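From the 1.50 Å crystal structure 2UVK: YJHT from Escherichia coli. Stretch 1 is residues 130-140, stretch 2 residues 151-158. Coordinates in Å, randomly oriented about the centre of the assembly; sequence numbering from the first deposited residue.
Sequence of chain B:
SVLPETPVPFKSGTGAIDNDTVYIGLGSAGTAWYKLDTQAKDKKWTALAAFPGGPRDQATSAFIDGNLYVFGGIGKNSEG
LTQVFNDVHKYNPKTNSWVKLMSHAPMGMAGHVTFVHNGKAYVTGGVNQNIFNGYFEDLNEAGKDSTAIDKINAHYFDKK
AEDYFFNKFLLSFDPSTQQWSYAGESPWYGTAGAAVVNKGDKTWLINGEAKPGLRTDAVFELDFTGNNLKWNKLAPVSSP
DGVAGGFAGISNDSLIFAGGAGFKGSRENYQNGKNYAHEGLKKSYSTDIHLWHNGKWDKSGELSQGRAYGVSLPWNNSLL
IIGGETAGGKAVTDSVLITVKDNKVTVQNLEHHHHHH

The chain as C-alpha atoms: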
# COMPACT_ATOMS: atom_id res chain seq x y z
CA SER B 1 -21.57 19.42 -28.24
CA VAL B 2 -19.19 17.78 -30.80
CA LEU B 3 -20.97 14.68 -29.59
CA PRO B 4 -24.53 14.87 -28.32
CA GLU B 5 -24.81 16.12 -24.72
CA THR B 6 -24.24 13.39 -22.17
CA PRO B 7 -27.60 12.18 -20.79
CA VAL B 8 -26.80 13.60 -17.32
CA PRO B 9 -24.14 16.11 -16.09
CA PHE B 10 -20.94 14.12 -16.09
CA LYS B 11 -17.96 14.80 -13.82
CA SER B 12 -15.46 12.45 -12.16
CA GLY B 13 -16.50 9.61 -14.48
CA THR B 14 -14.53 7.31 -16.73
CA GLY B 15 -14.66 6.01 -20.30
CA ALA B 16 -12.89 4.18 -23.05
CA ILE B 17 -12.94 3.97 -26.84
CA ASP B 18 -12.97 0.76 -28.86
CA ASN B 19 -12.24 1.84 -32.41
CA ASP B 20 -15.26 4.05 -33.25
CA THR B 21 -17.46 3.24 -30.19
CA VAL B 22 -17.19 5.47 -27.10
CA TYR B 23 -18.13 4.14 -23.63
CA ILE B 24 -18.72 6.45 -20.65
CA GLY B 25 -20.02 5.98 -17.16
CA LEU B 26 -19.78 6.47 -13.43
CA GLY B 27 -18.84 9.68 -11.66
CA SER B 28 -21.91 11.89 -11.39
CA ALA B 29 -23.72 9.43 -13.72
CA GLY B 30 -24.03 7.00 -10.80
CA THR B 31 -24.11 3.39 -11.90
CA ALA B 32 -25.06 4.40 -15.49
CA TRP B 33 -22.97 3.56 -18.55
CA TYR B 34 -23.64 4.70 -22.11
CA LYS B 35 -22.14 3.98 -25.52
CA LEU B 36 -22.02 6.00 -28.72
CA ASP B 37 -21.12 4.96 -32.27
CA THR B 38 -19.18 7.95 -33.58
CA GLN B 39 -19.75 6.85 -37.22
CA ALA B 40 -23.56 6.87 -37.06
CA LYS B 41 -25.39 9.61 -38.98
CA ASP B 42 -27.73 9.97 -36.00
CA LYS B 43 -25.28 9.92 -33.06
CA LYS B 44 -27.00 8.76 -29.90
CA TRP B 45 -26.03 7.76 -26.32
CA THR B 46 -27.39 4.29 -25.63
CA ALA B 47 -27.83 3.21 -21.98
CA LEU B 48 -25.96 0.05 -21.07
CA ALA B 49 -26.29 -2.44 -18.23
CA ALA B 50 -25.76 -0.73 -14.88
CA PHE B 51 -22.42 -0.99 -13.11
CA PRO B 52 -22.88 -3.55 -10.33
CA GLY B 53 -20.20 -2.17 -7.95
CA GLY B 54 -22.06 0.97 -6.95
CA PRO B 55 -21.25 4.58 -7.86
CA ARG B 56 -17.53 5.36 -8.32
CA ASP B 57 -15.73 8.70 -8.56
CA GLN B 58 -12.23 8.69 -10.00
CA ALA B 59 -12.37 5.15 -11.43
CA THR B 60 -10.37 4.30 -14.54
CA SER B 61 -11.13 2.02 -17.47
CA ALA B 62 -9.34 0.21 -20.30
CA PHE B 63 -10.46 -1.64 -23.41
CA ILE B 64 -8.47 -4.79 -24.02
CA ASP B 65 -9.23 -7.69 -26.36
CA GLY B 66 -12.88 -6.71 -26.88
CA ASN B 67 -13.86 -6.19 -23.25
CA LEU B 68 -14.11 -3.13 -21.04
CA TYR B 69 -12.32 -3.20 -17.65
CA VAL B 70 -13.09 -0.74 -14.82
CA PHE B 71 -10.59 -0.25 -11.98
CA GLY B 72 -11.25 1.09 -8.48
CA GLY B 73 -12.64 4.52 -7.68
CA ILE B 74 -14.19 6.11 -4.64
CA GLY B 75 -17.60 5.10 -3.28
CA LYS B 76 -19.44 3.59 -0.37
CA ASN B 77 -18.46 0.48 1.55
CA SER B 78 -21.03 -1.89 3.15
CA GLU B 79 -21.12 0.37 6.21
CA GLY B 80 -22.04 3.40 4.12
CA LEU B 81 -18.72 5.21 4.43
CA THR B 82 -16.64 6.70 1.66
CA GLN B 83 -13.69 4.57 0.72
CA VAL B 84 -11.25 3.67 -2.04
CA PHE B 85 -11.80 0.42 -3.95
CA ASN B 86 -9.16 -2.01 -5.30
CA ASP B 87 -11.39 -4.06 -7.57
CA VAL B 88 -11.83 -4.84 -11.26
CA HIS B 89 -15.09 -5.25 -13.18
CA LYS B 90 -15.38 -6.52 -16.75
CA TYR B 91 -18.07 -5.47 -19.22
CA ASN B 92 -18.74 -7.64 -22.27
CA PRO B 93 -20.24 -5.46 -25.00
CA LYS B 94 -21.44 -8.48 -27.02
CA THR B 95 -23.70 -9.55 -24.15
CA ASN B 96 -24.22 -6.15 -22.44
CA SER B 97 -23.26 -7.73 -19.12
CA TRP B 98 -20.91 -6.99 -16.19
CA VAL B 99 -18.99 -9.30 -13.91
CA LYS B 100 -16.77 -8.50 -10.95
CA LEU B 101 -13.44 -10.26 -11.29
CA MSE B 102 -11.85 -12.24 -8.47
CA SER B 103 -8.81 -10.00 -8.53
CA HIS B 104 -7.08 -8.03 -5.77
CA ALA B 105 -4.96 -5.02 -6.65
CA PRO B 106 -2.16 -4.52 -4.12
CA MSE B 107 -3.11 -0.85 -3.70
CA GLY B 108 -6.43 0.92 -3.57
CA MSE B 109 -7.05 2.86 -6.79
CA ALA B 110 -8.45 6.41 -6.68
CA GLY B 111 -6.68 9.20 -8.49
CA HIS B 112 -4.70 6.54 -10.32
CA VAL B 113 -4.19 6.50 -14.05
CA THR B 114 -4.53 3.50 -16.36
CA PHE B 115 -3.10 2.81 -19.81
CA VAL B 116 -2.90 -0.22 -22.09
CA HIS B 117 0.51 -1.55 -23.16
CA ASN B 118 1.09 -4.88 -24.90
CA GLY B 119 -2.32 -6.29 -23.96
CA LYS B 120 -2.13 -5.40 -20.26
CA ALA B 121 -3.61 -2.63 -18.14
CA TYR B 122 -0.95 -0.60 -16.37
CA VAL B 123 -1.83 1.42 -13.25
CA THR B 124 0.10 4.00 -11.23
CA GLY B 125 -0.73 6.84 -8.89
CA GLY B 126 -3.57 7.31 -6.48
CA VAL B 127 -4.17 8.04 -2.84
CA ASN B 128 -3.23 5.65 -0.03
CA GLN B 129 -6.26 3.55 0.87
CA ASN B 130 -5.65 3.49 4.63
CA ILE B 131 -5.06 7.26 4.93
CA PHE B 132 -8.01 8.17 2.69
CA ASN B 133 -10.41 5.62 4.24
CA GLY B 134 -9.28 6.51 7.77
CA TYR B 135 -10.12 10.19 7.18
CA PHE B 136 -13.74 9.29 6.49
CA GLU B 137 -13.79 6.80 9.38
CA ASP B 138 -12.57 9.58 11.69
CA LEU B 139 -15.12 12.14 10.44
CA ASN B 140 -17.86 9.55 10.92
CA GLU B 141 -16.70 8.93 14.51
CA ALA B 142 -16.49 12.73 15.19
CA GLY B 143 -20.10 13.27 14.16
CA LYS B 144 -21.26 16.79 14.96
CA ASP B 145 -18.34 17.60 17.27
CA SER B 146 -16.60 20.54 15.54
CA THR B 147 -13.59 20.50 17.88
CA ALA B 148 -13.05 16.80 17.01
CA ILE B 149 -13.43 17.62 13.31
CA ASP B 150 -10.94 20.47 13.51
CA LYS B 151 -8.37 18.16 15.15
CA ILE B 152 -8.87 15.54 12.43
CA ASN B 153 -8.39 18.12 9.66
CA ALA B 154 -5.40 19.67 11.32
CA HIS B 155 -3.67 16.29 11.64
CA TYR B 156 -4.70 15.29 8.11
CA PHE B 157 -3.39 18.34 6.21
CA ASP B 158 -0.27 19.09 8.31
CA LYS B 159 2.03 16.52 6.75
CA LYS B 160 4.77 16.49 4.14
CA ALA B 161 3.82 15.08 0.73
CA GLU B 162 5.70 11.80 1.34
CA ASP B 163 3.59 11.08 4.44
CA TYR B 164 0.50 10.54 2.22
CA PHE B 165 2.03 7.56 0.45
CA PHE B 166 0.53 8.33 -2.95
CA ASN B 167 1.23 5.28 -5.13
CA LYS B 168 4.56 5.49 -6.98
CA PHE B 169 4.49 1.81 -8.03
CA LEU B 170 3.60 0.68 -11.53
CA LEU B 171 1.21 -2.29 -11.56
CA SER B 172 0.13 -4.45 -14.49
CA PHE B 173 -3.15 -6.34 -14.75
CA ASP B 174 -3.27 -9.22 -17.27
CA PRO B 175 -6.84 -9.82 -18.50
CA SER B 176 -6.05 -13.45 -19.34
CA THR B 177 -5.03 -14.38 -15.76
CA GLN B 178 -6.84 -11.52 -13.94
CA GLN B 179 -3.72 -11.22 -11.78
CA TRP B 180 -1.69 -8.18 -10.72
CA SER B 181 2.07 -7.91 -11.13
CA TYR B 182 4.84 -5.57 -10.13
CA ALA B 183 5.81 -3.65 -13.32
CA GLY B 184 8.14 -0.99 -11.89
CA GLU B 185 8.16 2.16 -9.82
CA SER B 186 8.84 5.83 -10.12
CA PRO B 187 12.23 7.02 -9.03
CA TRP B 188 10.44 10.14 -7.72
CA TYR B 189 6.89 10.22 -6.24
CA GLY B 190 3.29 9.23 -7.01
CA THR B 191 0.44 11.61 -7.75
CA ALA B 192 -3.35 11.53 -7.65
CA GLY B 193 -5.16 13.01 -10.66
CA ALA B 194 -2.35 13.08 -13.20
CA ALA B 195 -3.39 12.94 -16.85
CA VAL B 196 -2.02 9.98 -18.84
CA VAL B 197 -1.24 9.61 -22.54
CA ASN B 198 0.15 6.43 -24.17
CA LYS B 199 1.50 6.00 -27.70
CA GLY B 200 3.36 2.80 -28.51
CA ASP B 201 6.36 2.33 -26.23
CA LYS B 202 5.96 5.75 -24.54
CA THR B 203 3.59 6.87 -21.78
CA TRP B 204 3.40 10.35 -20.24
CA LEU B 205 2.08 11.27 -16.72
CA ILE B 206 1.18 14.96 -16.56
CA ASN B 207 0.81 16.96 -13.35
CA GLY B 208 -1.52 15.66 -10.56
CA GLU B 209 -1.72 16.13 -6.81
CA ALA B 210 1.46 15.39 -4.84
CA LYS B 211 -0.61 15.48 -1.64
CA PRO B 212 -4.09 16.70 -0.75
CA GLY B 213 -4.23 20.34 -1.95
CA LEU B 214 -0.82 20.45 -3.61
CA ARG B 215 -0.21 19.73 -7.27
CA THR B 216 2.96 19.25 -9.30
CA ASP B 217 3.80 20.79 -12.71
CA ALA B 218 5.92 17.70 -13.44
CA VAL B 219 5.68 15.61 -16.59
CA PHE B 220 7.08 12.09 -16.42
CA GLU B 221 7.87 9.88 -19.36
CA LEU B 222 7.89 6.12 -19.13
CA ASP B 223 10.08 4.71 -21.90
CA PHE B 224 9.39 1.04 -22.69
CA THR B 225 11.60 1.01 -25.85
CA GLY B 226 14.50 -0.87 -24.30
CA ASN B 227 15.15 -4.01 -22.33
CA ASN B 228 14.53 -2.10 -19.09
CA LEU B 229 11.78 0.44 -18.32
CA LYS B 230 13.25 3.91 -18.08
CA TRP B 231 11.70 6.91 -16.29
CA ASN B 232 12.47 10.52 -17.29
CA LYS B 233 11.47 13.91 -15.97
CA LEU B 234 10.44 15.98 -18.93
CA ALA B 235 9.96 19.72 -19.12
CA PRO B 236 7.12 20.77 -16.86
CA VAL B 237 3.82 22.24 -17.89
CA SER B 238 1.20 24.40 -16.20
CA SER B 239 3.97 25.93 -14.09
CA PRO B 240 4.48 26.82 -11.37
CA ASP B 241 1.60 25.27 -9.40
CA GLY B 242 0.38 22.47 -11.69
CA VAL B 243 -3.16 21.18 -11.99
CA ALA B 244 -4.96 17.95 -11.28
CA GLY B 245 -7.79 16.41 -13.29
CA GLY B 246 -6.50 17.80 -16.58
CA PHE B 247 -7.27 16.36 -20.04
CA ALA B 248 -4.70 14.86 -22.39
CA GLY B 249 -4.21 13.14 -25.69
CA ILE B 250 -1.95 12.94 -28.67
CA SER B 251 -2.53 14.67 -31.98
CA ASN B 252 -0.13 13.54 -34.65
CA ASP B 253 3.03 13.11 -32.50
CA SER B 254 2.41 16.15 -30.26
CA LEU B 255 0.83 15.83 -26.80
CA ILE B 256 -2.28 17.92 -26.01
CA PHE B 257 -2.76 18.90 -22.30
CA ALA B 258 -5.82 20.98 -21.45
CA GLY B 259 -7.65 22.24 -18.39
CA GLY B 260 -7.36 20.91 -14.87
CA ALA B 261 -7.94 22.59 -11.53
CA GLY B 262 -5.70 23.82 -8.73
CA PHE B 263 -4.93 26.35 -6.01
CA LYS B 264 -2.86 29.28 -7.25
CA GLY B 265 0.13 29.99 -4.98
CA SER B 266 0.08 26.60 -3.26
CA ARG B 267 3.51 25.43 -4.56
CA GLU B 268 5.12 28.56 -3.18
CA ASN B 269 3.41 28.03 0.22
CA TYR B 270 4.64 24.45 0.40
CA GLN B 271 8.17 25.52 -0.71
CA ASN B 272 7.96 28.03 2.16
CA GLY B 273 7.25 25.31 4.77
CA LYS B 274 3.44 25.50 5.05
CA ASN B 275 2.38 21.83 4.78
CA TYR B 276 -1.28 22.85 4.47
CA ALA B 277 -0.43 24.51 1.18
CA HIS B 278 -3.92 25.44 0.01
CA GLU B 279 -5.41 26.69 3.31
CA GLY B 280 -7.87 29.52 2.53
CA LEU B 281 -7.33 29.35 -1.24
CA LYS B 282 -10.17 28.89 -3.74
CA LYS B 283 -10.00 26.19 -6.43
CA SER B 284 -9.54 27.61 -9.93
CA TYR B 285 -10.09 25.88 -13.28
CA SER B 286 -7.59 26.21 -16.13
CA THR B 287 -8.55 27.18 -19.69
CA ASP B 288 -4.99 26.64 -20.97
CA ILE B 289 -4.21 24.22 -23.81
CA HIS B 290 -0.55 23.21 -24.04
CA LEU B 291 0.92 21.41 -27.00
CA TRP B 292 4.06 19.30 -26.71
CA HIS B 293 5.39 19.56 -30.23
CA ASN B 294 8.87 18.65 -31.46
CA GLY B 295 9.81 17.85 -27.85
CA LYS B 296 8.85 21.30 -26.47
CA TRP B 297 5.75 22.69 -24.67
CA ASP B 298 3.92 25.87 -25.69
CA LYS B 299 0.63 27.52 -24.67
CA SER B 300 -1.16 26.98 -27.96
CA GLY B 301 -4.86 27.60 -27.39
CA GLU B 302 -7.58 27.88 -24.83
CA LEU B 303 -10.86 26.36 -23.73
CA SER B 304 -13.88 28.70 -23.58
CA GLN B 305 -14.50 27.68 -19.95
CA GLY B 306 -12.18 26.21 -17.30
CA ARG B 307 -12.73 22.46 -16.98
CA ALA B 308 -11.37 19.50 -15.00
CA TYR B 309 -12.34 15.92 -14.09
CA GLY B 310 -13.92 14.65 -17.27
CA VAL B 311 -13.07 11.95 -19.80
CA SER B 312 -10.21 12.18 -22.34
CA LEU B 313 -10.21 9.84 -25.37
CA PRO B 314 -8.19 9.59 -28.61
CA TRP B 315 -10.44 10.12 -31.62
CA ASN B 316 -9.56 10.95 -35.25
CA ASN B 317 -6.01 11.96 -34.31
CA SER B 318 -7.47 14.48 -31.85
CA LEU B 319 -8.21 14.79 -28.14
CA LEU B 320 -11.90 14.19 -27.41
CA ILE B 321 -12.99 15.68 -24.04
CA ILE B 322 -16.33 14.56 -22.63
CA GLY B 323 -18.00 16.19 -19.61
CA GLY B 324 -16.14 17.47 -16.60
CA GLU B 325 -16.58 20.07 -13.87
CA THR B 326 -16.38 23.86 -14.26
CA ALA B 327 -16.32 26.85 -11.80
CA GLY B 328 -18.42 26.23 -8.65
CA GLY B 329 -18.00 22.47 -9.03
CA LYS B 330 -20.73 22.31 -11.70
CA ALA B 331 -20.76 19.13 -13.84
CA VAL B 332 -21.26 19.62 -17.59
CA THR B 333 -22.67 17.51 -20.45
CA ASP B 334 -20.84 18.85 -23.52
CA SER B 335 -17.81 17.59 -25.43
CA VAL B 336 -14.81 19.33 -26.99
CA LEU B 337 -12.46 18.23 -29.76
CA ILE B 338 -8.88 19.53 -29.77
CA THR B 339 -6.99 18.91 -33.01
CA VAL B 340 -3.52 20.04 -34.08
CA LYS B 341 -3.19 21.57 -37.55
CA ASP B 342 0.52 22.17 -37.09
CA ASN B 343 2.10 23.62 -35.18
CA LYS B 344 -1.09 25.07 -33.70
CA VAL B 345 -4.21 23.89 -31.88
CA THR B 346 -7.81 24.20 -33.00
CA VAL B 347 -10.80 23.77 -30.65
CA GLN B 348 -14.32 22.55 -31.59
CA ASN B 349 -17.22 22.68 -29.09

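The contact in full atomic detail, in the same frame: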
# COMPACT_ATOMS: atom_id res chain seq x y z
N ASN B 130 -5.47 3.38 3.17
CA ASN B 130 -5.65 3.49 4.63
C ASN B 130 -5.79 4.94 5.09
O ASN B 130 -6.58 5.23 6.00
CB ASN B 130 -4.52 2.78 5.39
CG ASN B 130 -4.65 1.27 5.36
OD1 ASN B 130 -5.69 0.75 4.98
ND2 ASN B 130 -3.60 0.55 5.78
N ILE B 131 -4.98 5.85 4.53
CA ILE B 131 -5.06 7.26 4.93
C ILE B 131 -6.39 7.87 4.48
O ILE B 131 -7.09 8.52 5.25
CB ILE B 131 -3.84 8.06 4.40
CG1 ILE B 131 -2.58 7.58 5.10
CG2 ILE B 131 -4.04 9.54 4.59
CD1 ILE B 131 -1.31 8.15 4.54
N PHE B 132 -6.76 7.63 3.23
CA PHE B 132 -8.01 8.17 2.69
C PHE B 132 -9.22 7.57 3.44
O PHE B 132 -10.13 8.30 3.91
CB PHE B 132 -8.08 7.84 1.20
CG PHE B 132 -9.30 8.35 0.51
CD1 PHE B 132 -9.25 9.55 -0.17
CD2 PHE B 132 -10.49 7.62 0.53
CE1 PHE B 132 -10.36 10.04 -0.80
CE2 PHE B 132 -11.59 8.10 -0.13
CZ PHE B 132 -11.53 9.28 -0.77
N ASN B 133 -9.25 6.26 3.58
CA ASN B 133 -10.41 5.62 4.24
C ASN B 133 -10.46 6.04 5.71
O ASN B 133 -11.56 6.22 6.27
CB ASN B 133 -10.31 4.11 4.21
CG ASN B 133 -10.47 3.51 2.81
OD1 ASN B 133 -10.79 4.21 1.86
ND2 ASN B 133 -10.22 2.23 2.72
N GLY B 134 -9.30 6.15 6.36
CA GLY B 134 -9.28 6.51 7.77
C GLY B 134 -9.81 7.91 7.99
O GLY B 134 -10.40 8.18 9.05
N TYR B 135 -9.58 8.81 7.05
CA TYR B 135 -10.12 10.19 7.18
C TYR B 135 -11.64 10.15 7.31
O TYR B 135 -12.25 10.80 8.16
CB TYR B 135 -9.70 11.03 5.98
CG TYR B 135 -10.20 12.45 5.97
CD1 TYR B 135 -9.68 13.41 6.85
CD2 TYR B 135 -11.20 12.85 5.10
CE1 TYR B 135 -10.11 14.68 6.81
CE2 TYR B 135 -11.65 14.13 5.06
CZ TYR B 135 -11.12 15.06 5.93
OH TYR B 135 -11.59 16.36 5.91
N PHE B 136 -12.27 9.38 6.45
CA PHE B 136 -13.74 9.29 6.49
C PHE B 136 -14.22 8.49 7.69
O PHE B 136 -15.32 8.78 8.22
CB PHE B 136 -14.28 8.77 5.15
CG PHE B 136 -14.12 9.77 4.08
CD1 PHE B 136 -14.98 10.87 3.99
CD2 PHE B 136 -13.06 9.70 3.19
CE1 PHE B 136 -14.80 11.84 3.04
CE2 PHE B 136 -12.87 10.67 2.25
CZ PHE B 136 -13.75 11.73 2.14
N GLU B 137 -13.45 7.51 8.15
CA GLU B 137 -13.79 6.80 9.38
C GLU B 137 -13.77 7.78 10.55
O GLU B 137 -14.70 7.81 11.38
CB GLU B 137 -12.85 5.64 9.65
CG GLU B 137 -13.04 4.40 8.73
CD GLU B 137 -11.93 3.36 8.91
OE1 GLU B 137 -11.21 3.44 9.92
OE2 GLU B 137 -11.77 2.46 8.03
N ASP B 138 -12.71 8.59 10.60
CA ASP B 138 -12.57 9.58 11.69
C ASP B 138 -13.68 10.62 11.69
O ASP B 138 -14.27 10.92 12.75
CB ASP B 138 -11.20 10.25 11.63
CG ASP B 138 -10.09 9.29 11.93
OD1 ASP B 138 -10.38 8.15 12.40
OD2 ASP B 138 -8.91 9.69 11.73
N LEU B 139 -13.96 11.21 10.54
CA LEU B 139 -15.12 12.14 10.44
C LEU B 139 -16.42 11.49 10.86
O LEU B 139 -17.28 12.13 11.51
CB LEU B 139 -15.26 12.74 9.04
CG LEU B 139 -14.11 13.60 8.56
CD1 LEU B 139 -14.39 14.20 7.20
CD2 LEU B 139 -13.86 14.72 9.54
N ASN B 140 -16.62 10.22 10.52
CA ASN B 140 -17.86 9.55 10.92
C ASN B 140 -17.94 9.42 12.46
O ASN B 140 -19.01 9.64 13.07
CB ASN B 140 -17.93 8.17 10.27
CG ASN B 140 -19.19 7.41 10.63
OD1 ASN B 140 -20.29 7.83 10.28
ND2 ASN B 140 -19.05 6.32 11.34
N LYS B 151 -9.58 18.91 14.80
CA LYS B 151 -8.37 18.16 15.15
C LYS B 151 -8.04 17.19 14.01
O LYS B 151 -6.89 17.04 13.63
CB LYS B 151 -8.56 17.41 16.45
CG LYS B 151 -7.32 16.78 17.03
CD LYS B 151 -7.64 15.99 18.30
CE LYS B 151 -6.45 15.12 18.73
NZ LYS B 151 -6.85 14.14 19.75
N ILE B 152 -9.07 16.52 13.50
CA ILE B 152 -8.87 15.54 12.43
C ILE B 152 -8.29 16.22 11.19
O ILE B 152 -7.34 15.71 10.58
CB ILE B 152 -10.19 14.81 12.10
CG1 ILE B 152 -10.54 13.84 13.21
CG2 ILE B 152 -10.08 14.03 10.78
CD1 ILE B 152 -12.05 13.51 13.33
N ASN B 153 -8.87 17.35 10.80
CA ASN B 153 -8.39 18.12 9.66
C ASN B 153 -6.98 18.66 9.85
O ASN B 153 -6.15 18.65 8.95
CB ASN B 153 -9.37 19.23 9.28
CG ASN B 153 -10.62 18.70 8.64
OD1 ASN B 153 -11.75 19.17 8.91
ND2 ASN B 153 -10.45 17.75 7.75
N ALA B 154 -6.71 19.16 11.05
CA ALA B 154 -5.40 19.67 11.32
C ALA B 154 -4.35 18.58 11.17
O ALA B 154 -3.34 18.80 10.52
CB ALA B 154 -5.35 20.28 12.73
N HIS B 155 -4.61 17.40 11.74
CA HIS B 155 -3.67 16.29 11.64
C HIS B 155 -3.56 15.85 10.17
O HIS B 155 -2.48 15.57 9.66
CB HIS B 155 -4.13 15.08 12.42
CG HIS B 155 -3.80 15.09 13.89
ND1 HIS B 155 -2.59 15.50 14.39
CD2 HIS B 155 -4.50 14.62 14.95
CE1 HIS B 155 -2.57 15.34 15.70
NE2 HIS B 155 -3.72 14.81 16.07
N TYR B 156 -4.69 15.81 9.49
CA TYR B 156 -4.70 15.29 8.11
C TYR B 156 -3.88 16.14 7.12
O TYR B 156 -3.15 15.60 6.28
CB TYR B 156 -6.13 15.17 7.60
CG TYR B 156 -6.27 14.44 6.27
CD1 TYR B 156 -6.13 13.07 6.19
CD2 TYR B 156 -6.57 15.15 5.12
CE1 TYR B 156 -6.29 12.40 4.96
CE2 TYR B 156 -6.73 14.50 3.88
CZ TYR B 156 -6.59 13.13 3.84
OH TYR B 156 -6.78 12.44 2.65
N PHE B 157 -4.02 17.46 7.19
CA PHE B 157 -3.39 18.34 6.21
C PHE B 157 -1.98 18.80 6.58
O PHE B 157 -1.24 19.23 5.71
CB PHE B 157 -4.29 19.54 5.92
CG PHE B 157 -5.54 19.18 5.20
CD1 PHE B 157 -5.48 18.84 3.86
CD2 PHE B 157 -6.77 19.20 5.82
CE1 PHE B 157 -6.64 18.49 3.16
CE2 PHE B 157 -7.92 18.84 5.12
CZ PHE B 157 -7.84 18.50 3.78
N ASP B 158 -1.59 18.62 7.84
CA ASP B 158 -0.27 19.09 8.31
C ASP B 158 0.76 17.97 8.22
O ASP B 158 1.26 17.44 9.23
CB ASP B 158 -0.36 19.60 9.75
CG ASP B 158 0.93 20.25 10.22
OD1 ASP B 158 1.74 20.64 9.35
OD2 ASP B 158 1.12 20.36 11.45

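Two helical segments of one chain pack antiparallel here. Their axes cross at 166° between N-to-C directions and approach to 10.5 Å. Tyr 135 lies across from Tyr 156, with CA atoms 7.5 Å apart. Asp 138 lies across from Ile 152, with CA atoms 7.1 Å apart. On each helix the two residues are about one turn apart (three residues in one, four in the other), and all four point CA-to-CB toward the other helix. The contact buries 398 Å², both sides summed.

The aromatic contact is between Tyr 135 and Tyr 156. Their ring centroids are 4.3 Å apart and the planes are inclined at 34°, so the arrangement is oblique. Tyr 135 CD1 comes to 3.6 Å from Tyr 156 CG, and each ring has part of the other over one face. Both side chains take chi1 near t.

Apolar contacts extend this pair in both directions along the helices. Toward the start of stretch 1, Ile 131 CG2 lies 3.7 Å from Tyr 156 CE1. Toward its end, Ile 152 fills the space between Tyr 135, Asp 138 and Leu 139. Ile 152 CG2 is 4.0 Å from Tyr 135 CD1 and 4.0 Å from Leu 139 CD2. Ile 152 CD1 lies 3.5 Å from the backbone atom Asp 138 O and 3.8 Å from Asp 138 CB. The Asp 138 contact is thus van der Waals packing; its carboxylate OD1 is hydrogen-bonded elsewhere in the structure.

One hydrogen bond crosses the contact. Asn 153 ND2 donates to Tyr 135 OH at 2.6 Å, with an N-H...acceptor angle of 140°. The distance is short and the angle somewhat bent. The amide approaches at the ring edge, near the ring plane, while Tyr 156 lies over one face of the ring.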